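Side-chain contacts in reducing-end xylose-releasing exo-oligoxylanase Rex8A (Paenibacillus barcinonensis, PDB 6SUD), which hydrolyses xylooligosaccharides, linear or branched, by releasing xylose from their reducing ends, and so takes part in breaking down xylan: residues Tyr58-Gly63 and Cys114-Thr119; Leu39-Gly42 and Ile48-Pro51. The protein carries 1 engineered substitution. One frame throughout, in Å; residues are numbered along the deposited sequence.

In the fold
Along the chain, helix 25-41 ends and a short loop turns back into strand 49-52; contact 2 closes that loop, joining L39-G42 to I48-P51. Strand 49-52 then runs antiparallel to strand 56-59, where contact 1 opens. Its loop is much longer: the 50 residues between Y58-G63 and C114-T119 include helices 69-81 and 85-99. The two contacts follow in series, neither enclosing nor crossing the other. They share the two-stranded sheet, through L60 N to I48 O at 2.8 Å, a probable hydrogen bond, and M59 packing on I48. Contact 2 anchors this hairpin to a helix end; contact 1 joins it to the turn before strand 120-122, close to the xylose pocket.

Contact 1 (Tyr58-Gly63 and Cys114-Thr119); sequences YMLDTG and CKPDGT. With XYP (beta-D-xylopyranose), chain J.
P116 lies across the ring of Y58, and L60 reaches the same proline from one side. The proline CB sits over one face of the phenol, 4.2 Å from the ring centroid and 29° off its normal, an off-centre CH-pi contact displaced toward the hydroxyl end; CB comes within 3.7 Å of Y58 CZ. With CG set between the backbone N and the carbonyl carbon (chi1 62°), the tyrosine ring is directed at the turn. Were Y58 replaced by an alanine, the proline would probably lose its aromatic platform, with L60 as its remaining partner in this contact. That leucine touches through one methyl, CD1, 4.0 Å from P116 CG.

P116 is the second residue of a type I turn from K115 to G118. D117 tightens the chain just beyond: its OD1 accepts from both T119 N, at 2.9 Å and from above the carboxylate plane, and T119 OG1, at 2.7 Å; the backbone bond makes an Asx turn, and the hydroxyl gives the same oxygen a second donor. One residue past L60 the chain enters the pocket, where D61 OD2 takes a 2.6 Å hydrogen bond from O2 of the bound xylose and also forms a salt bridge with R68.

This small surface contact joins the end of strand 56-59 to the loop between strands 113-114 and 120-122. Helix 85-99 touches both segments: L91 meets M59, and Y94 is hydrogen-bonded to P116 O.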
ATOM      1  N   TYR A  58     -10.098 -12.671   7.886  1.00 11.35           N
ATOM      2  CA  TYR A  58      -9.155 -12.568   6.749  1.00 11.69           C
ATOM      3  C   TYR A  58      -9.757 -11.680   5.656  1.00 11.66           C
ATOM      4  O   TYR A  58     -10.982 -11.531   5.549  1.00 11.19           O
ATOM      5  CB  TYR A  58      -8.745 -13.956   6.248  1.00 12.23           C
ATOM      6  CG  TYR A  58      -9.877 -14.806   5.727  1.00 12.92           C
ATOM      7  CD1 TYR A  58     -10.364 -14.629   4.443  1.00 12.99           C
ATOM      8  CD2 TYR A  58     -10.430 -15.817   6.498  1.00 13.46           C
ATOM      9  CE1 TYR A  58     -11.399 -15.411   3.945  1.00 13.70           C
ATOM     10  CE2 TYR A  58     -11.472 -16.603   6.021  1.00 13.74           C
ATOM     11  CZ  TYR A  58     -11.949 -16.408   4.734  1.00 13.86           C
ATOM     12  OH  TYR A  58     -12.963 -17.179   4.237  1.00 14.03           O
ATOM     13  N   MET A  59      -8.858 -11.069   4.885  1.00 11.85           N
ATOM     14  CA  MET A  59      -9.129 -10.307   3.651  1.00 11.92           C
ATOM     15  C   MET A  59      -8.901 -11.302   2.505  1.00 12.29           C
ATOM     16  O   MET A  59      -7.796 -11.867   2.460  1.00 12.06           O
ATOM     17  CB  MET A  59      -8.134  -9.135   3.579  1.00 12.10           C
ATOM     18  CG  MET A  59      -8.256  -8.142   4.724  1.00 12.17           C
ATOM     19  SD  MET A  59      -9.876  -7.276   4.773  1.00 13.38           S
ATOM     20  CE  MET A  59      -9.584  -6.055   3.492  1.00 12.88           C
ATOM     21  N   LEU A  60      -9.913 -11.583   1.674  1.00 12.33           N
ATOM     22  CA  LEU A  60      -9.850 -12.618   0.604  1.00 12.51           C
ATOM     23  C   LEU A  60      -9.398 -11.981  -0.710  1.00 12.32           C
ATOM     24  O   LEU A  60     -10.069 -11.057  -1.178  1.00 10.92           O
ATOM     25  CB  LEU A  60     -11.234 -13.254   0.419  1.00 13.12           C
ATOM     26  CG  LEU A  60     -11.287 -14.481  -0.495  1.00 13.54           C
ATOM     27  CD1 LEU A  60     -10.401 -15.612   0.011  1.00 13.74           C
ATOM     28  CD2 LEU A  60     -12.718 -14.962  -0.685  1.00 14.18           C
ATOM     29  N   ASP A  61      -8.306 -12.472  -1.298  1.00 12.00           N
ATOM     30  CA  ASP A  61      -8.033 -12.196  -2.730  1.00 12.32           C
ATOM     31  C   ASP A  61      -9.034 -13.051  -3.515  1.00 12.82           C
ATOM     32  O   ASP A  61      -8.804 -14.269  -3.669  1.00 12.69           O
ATOM     33  CB  ASP A  61      -6.563 -12.394  -3.112  1.00 11.68           C
ATOM     34  CG  ASP A  61      -6.269 -12.123  -4.584  1.00 12.16           C
ATOM     35  OD1 ASP A  61      -7.223 -12.095  -5.404  1.00 12.65           O
ATOM     36  OD2 ASP A  61      -5.086 -11.927  -4.909  1.00 12.11           O
ATOM     37  N   THR A  62     -10.145 -12.427  -3.907  1.00 13.37           N
ATOM     38  CA  THR A  62     -11.313 -13.101  -4.535  1.00 14.24           C
ATOM     39  C   THR A  62     -10.893 -13.703  -5.875  1.00 14.34           C
ATOM     40  O   THR A  62     -11.436 -14.764  -6.253  1.00 14.69           O
ATOM     41  CB  THR A  62     -12.473 -12.121  -4.732  1.00 14.42           C
ATOM     42  OG1 THR A  62     -12.004 -11.017  -5.502  1.00 15.26           O
ATOM     43  CG2 THR A  62     -13.029 -11.590  -3.433  1.00 14.76           C
ATOM     44  N   GLY A  63     -10.002 -13.020  -6.588  1.00 14.40           N
ATOM     45  CA  GLY A  63      -9.520 -13.434  -7.918  1.00 15.14           C
ATOM     46  C   GLY A  63      -8.664 -14.683  -7.851  1.00 15.20           C
ATOM     47  O   GLY A  63      -8.749 -15.500  -8.791  1.00 16.33           O
ATOM     48  N   CYS A 114      -1.777 -17.880   2.003  1.00 12.85           N
ATOM     49  CA  CYS A 114      -2.281 -19.129   2.617  1.00 12.95           C
ATOM     50  C   CYS A 114      -3.703 -19.374   2.126  1.00 13.03           C
ATOM     51  O   CYS A 114      -4.325 -18.450   1.556  1.00 10.92           O
ATOM     52  CB  CYS A 114      -2.217 -19.071   4.142  1.00 13.38           C
ATOM     53  SG  CYS A 114      -3.226 -17.770   4.899  1.00 13.94           S
ATOM     54  N   LYS A 115      -4.190 -20.592   2.329  1.00 13.57           N
ATOM     55  CA  LYS A 115      -5.612 -20.911   2.076  1.00 15.02           C
ATOM     56  C   LYS A 115      -6.439 -20.152   3.103  1.00 14.64           C
ATOM     57  O   LYS A 115      -5.940 -19.844   4.178  1.00 13.35           O
ATOM     58  CB  LYS A 115      -5.858 -22.410   2.211  1.00 16.67           C
ATOM     59  CG  LYS A 115      -5.120 -23.265   1.197  1.00 18.83           C
ATOM     60  CD  LYS A 115      -5.379 -24.730   1.403  1.00 20.80           C
ATOM     61  CE  LYS A 115      -6.775 -25.131   0.993  1.00 22.66           C
ATOM     62  NZ  LYS A 115      -7.027 -26.558   1.290  1.00 24.17           N
ATOM     63  N   PRO A 116      -7.721 -19.833   2.820  1.00 14.84           N
ATOM     64  CA  PRO A 116      -8.567 -19.168   3.814  1.00 15.98           C
ATOM     65  C   PRO A 116      -8.617 -19.867   5.188  1.00 17.40           C
ATOM     66  O   PRO A 116      -8.760 -19.165   6.179  1.00 17.68           O
ATOM     67  CB  PRO A 116      -9.943 -19.123   3.130  1.00 15.35           C
ATOM     68  CG  PRO A 116      -9.634 -19.178   1.649  1.00 15.33           C
ATOM     69  CD  PRO A 116      -8.405 -20.055   1.532  1.00 15.33           C
ATOM     70  N   ASP A 117      -8.429 -21.194   5.234  1.00 18.11           N
ATOM     71  CA  ASP A 117      -8.427 -22.004   6.486  1.00 19.77           C
ATOM     72  C   ASP A 117      -7.097 -21.844   7.244  1.00 19.63           C
ATOM     73  O   ASP A 117      -7.008 -22.347   8.381  1.00 21.07           O
ATOM     74  CB  ASP A 117      -8.760 -23.474   6.194  1.00 21.53           C
ATOM     75  CG  ASP A 117      -7.606 -24.340   5.708  1.00 23.71           C
ATOM     76  OD1 ASP A 117      -6.567 -23.784   5.291  1.00 24.35           O
ATOM     77  OD2 ASP A 117      -7.763 -25.582   5.748  1.00 25.34           O
ATOM     78  N   GLY A 118      -6.100 -21.173   6.658  1.00 19.32           N
ATOM     79  CA  GLY A 118      -4.827 -20.852   7.335  1.00 19.27           C
ATOM     80  C   GLY A 118      -3.677 -21.762   6.932  1.00 19.93           C
ATOM     81  O   GLY A 118      -2.552 -21.503   7.399  1.00 20.61           O
ATOM     82  N   THR A 119      -3.927 -22.783   6.105  1.00 20.69           N
ATOM     83  CA  THR A 119      -2.884 -23.680   5.534  1.00 21.72           C
ATOM     84  C   THR A 119      -1.925 -22.851   4.675  1.00 21.99           C
ATOM     85  O   THR A 119      -2.386 -22.310   3.660  1.00 19.99           O
ATOM     86  CB  THR A 119      -3.484 -24.799   4.671  1.00 22.81           C
ATOM     87  OG1 THR A 119      -4.519 -25.466   5.393  1.00 24.50           O
ATOM     88  CG2 THR A 119      -2.452 -25.814   4.229  1.00 23.34           C
TER
HETATM   89  O1  XYP J 508      -4.690  -9.438  -9.282  1.00 18.87           O
HETATM   90  C1  XYP J 508      -3.809  -8.703  -8.424  1.00 18.04           C
HETATM   91  C2  XYP J 508      -3.572  -9.541  -7.170  1.00 18.05           C
HETATM   92  C3  XYP J 508      -2.689  -8.750  -6.244  1.00 17.48           C
HETATM   93  C4  XYP J 508      -1.368  -8.461  -6.920  1.00 18.18           C
HETATM   94  C5  XYP J 508      -1.590  -7.767  -8.257  1.00 18.68           C
HETATM   95  O2  XYP J 508      -4.778  -9.882  -6.458  1.00 17.03           O
HETATM   96  O3  XYP J 508      -2.475  -9.496  -5.045  1.00 17.78           O
HETATM   97  O4  XYP J 508      -0.615  -7.646  -6.014  1.00 18.94           O
HETATM   98  O5  XYP J 508      -2.535  -8.487  -9.068  1.00 18.45           O

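Contact 2 (Leu39-Gly42 and Ile48-Pro51); sequences LFYG and IYYP
The rings of F40 and Y49 meet obliquely, planes at 37° and centroids 5.2 Å apart, so the pair is neither a stack nor edge-to-face. Their closest approach is F40 CD2 to Y49 CG, 3.3 Å, with Y49 CB almost as near: F40 lies against the root of the tyrosine. One face of the Y49 ring has the backbone N of P51 above it, toward the rim. At the ring's edge, in its plane, are the carbonyl O of F40, 3.3 Å from Y49 CD2, and a water at the hydroxyl end.

That water links two tyrosines. It donates to Y41 OH and is hydrogen-bonded to Y49 OH at 2.7 Å. The Y41 and Y49 side chains run side by side and point the same way, with Y41 OH passing Y49 CE2; Y41 OH is also hydrogen-bonded to E87, outside this contact. Y49 joins the group because its CG is anti to the backbone N (chi1 171°), which carries the ring alongside Y41.

Beside the rings the backbone makes its own joint. The carbonyl O of L39 accepts from I48 N at 2.8 Å, nearly straight at 164° and in the carbonyl plane, and more weakly from Y49 N. Next to this joint, L39 CD1 meets I48 CD1 at 3.9 Å, an apolar contact between branch ends.

The last turn of helix 25-41 is thus fastened to the start of strand 49-52, a helix-to-hairpin connection in the (alpha/alpha)6 barrel of glycosyl hydrolase family 8. Strand 56-59 pairs with the other edge of this strand, and its M59 side chain packs against F40, I48 and Y49; helix 85-99 packs against Y49 through R90 and L91, while helix 359-373 meets L39 and I48 through N363 and C364.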
ATOM      1  N   LEU A  39     -17.408  -3.101   2.007  1.00 16.21           N
ATOM      2  CA  LEU A  39     -16.188  -3.936   1.867  1.00 16.35           C
ATOM      3  C   LEU A  39     -16.065  -4.975   2.982  1.00 14.73           C
ATOM      4  O   LEU A  39     -15.661  -6.109   2.690  1.00 14.30           O
ATOM      5  CB  LEU A  39     -14.969  -3.021   1.886  1.00 16.92           C
ATOM      6  CG  LEU A  39     -14.433  -2.604   0.529  1.00 18.15           C
ATOM      7  CD1 LEU A  39     -12.943  -2.339   0.678  1.00 18.76           C
ATOM      8  CD2 LEU A  39     -14.707  -3.670  -0.532  1.00 18.48           C
ATOM      9  N   PHE A  40     -16.361  -4.601   4.223  1.00 14.26           N
ATOM     10  CA  PHE A  40     -16.222  -5.522   5.379  1.00 14.06           C
ATOM     11  C   PHE A  40     -17.518  -6.269   5.720  1.00 15.41           C
ATOM     12  O   PHE A  40     -17.403  -7.374   6.280  1.00 16.13           O
ATOM     13  CB  PHE A  40     -15.692  -4.770   6.596  1.00 13.47           C
ATOM     14  CG  PHE A  40     -14.241  -4.398   6.433  1.00 12.71           C
ATOM     15  CD1 PHE A  40     -13.858  -3.441   5.510  1.00 12.85           C
ATOM     16  CD2 PHE A  40     -13.257  -5.105   7.082  1.00 12.88           C
ATOM     17  CE1 PHE A  40     -12.519  -3.159   5.275  1.00 12.67           C
ATOM     18  CE2 PHE A  40     -11.914  -4.802   6.874  1.00 12.45           C
ATOM     19  CZ  PHE A  40     -11.555  -3.814   5.986  1.00 12.02           C
ATOM     20  N   TYR A  41     -18.698  -5.713   5.453  1.00 15.92           N
ATOM     21  CA  TYR A  41     -19.980  -6.340   5.881  1.00 16.40           C
ATOM     22  C   TYR A  41     -21.016  -6.374   4.759  1.00 18.34           C
ATOM     23  O   TYR A  41     -22.223  -6.607   5.044  1.00 18.03           O
ATOM     24  CB  TYR A  41     -20.518  -5.581   7.088  1.00 15.99           C
ATOM     25  CG  TYR A  41     -19.629  -5.768   8.282  1.00 15.79           C
ATOM     26  CD1 TYR A  41     -19.465  -7.034   8.806  1.00 16.43           C
ATOM     27  CD2 TYR A  41     -18.893  -4.732   8.832  1.00 15.73           C
ATOM     28  CE1 TYR A  41     -18.622  -7.278   9.875  1.00 16.22           C
ATOM     29  CE2 TYR A  41     -18.032  -4.961   9.898  1.00 15.89           C
ATOM     30  CZ  TYR A  41     -17.909  -6.235  10.429  1.00 16.36           C
ATOM     31  OH  TYR A  41     -17.123  -6.504  11.515  1.00 15.27           O
ATOM     32  N   GLY A  42     -20.583  -6.186   3.517  1.00 19.41           N
ATOM     33  CA  GLY A  42     -21.531  -6.081   2.391  1.00 20.52           C
ATOM     34  C   GLY A  42     -21.960  -7.437   1.879  1.00 21.56           C
ATOM     35  O   GLY A  42     -21.701  -8.461   2.552  1.00 21.46           O
ATOM     36  N   ILE A  48     -14.945  -8.145   0.965  1.00 13.66           N
ATOM     37  CA  ILE A  48     -13.631  -8.839   0.849  1.00 12.77           C
ATOM     38  C   ILE A  48     -13.157  -9.294   2.230  1.00 12.52           C
ATOM     39  O   ILE A  48     -12.111  -9.959   2.272  1.00 13.62           O
ATOM     40  CB  ILE A  48     -12.602  -7.940   0.143  1.00 12.50           C
ATOM     41  CG1 ILE A  48     -12.333  -6.657   0.925  1.00 12.36           C
ATOM     42  CG2 ILE A  48     -13.039  -7.663  -1.289  1.00 12.66           C
ATOM     43  CD1 ILE A  48     -11.246  -5.789   0.335  1.00 12.49           C
ATOM     44  N   TYR A  49     -13.918  -9.001   3.283  1.00 11.48           N
ATOM     45  CA  TYR A  49     -13.592  -9.355   4.689  1.00 11.63           C
ATOM     46  C   TYR A  49     -14.537 -10.448   5.194  1.00 11.88           C
ATOM     47  O   TYR A  49     -15.748 -10.386   4.920  1.00 11.99           O
ATOM     48  CB  TYR A  49     -13.648  -8.122   5.585  1.00 11.07           C
ATOM     49  CG  TYR A  49     -13.551  -8.435   7.059  1.00 11.69           C
ATOM     50  CD1 TYR A  49     -12.344  -8.773   7.651  1.00 12.25           C
ATOM     51  CD2 TYR A  49     -14.678  -8.400   7.865  1.00 11.99           C
ATOM     52  CE1 TYR A  49     -12.255  -9.037   9.009  1.00 12.46           C
ATOM     53  CE2 TYR A  49     -14.606  -8.677   9.217  1.00 12.42           C
ATOM     54  CZ  TYR A  49     -13.395  -9.001   9.795  1.00 12.71           C
ATOM     55  OH  TYR A  49     -13.361  -9.270  11.136  1.00 12.67           O
ATOM     56  N   TYR A  50     -13.970 -11.426   5.907  1.00 12.69           N
ATOM     57  CA  TYR A  50     -14.668 -12.638   6.412  1.00 13.19           C
ATOM     58  C   TYR A  50     -14.221 -12.950   7.833  1.00 13.89           C
ATOM     59  O   TYR A  50     -13.055 -13.294   8.058  1.00 12.89           O
ATOM     60  CB  TYR A  50     -14.419 -13.823   5.483  1.00 13.77           C
ATOM     61  CG  TYR A  50     -14.940 -13.585   4.091  1.00 13.72           C
ATOM     62  CD1 TYR A  50     -14.162 -12.928   3.149  1.00 13.89           C
ATOM     63  CD2 TYR A  50     -16.242 -13.913   3.743  1.00 14.52           C
ATOM     64  CE1 TYR A  50     -14.639 -12.659   1.878  1.00 13.82           C
ATOM     65  CE2 TYR A  50     -16.728 -13.667   2.469  1.00 14.45           C
ATOM     66  CZ  TYR A  50     -15.919 -13.046   1.533  1.00 14.02           C
ATOM     67  OH  TYR A  50     -16.377 -12.782   0.277  1.00 14.03           O
ATOM     68  N   PRO A  51     -15.147 -12.850   8.818  1.00 14.26           N
ATOM     69  CA  PRO A  51     -14.844 -13.209  10.195  1.00 16.07           C
ATOM     70  C   PRO A  51     -14.594 -14.712  10.325  1.00 16.43           C
ATOM     71  O   PRO A  51     -15.179 -15.457   9.577  1.00 17.75           O
ATOM     72  CB  PRO A  51     -16.090 -12.856  11.029  1.00 15.80           C
ATOM     73  CG  PRO A  51     -17.064 -12.213  10.074  1.00 15.85           C
ATOM     74  CD  PRO A  51     -16.522 -12.336   8.663  1.00 15.12           C
TER
HETATM   75  O   HOH W   1     -15.702  -8.981  12.528  1.00 14.96           O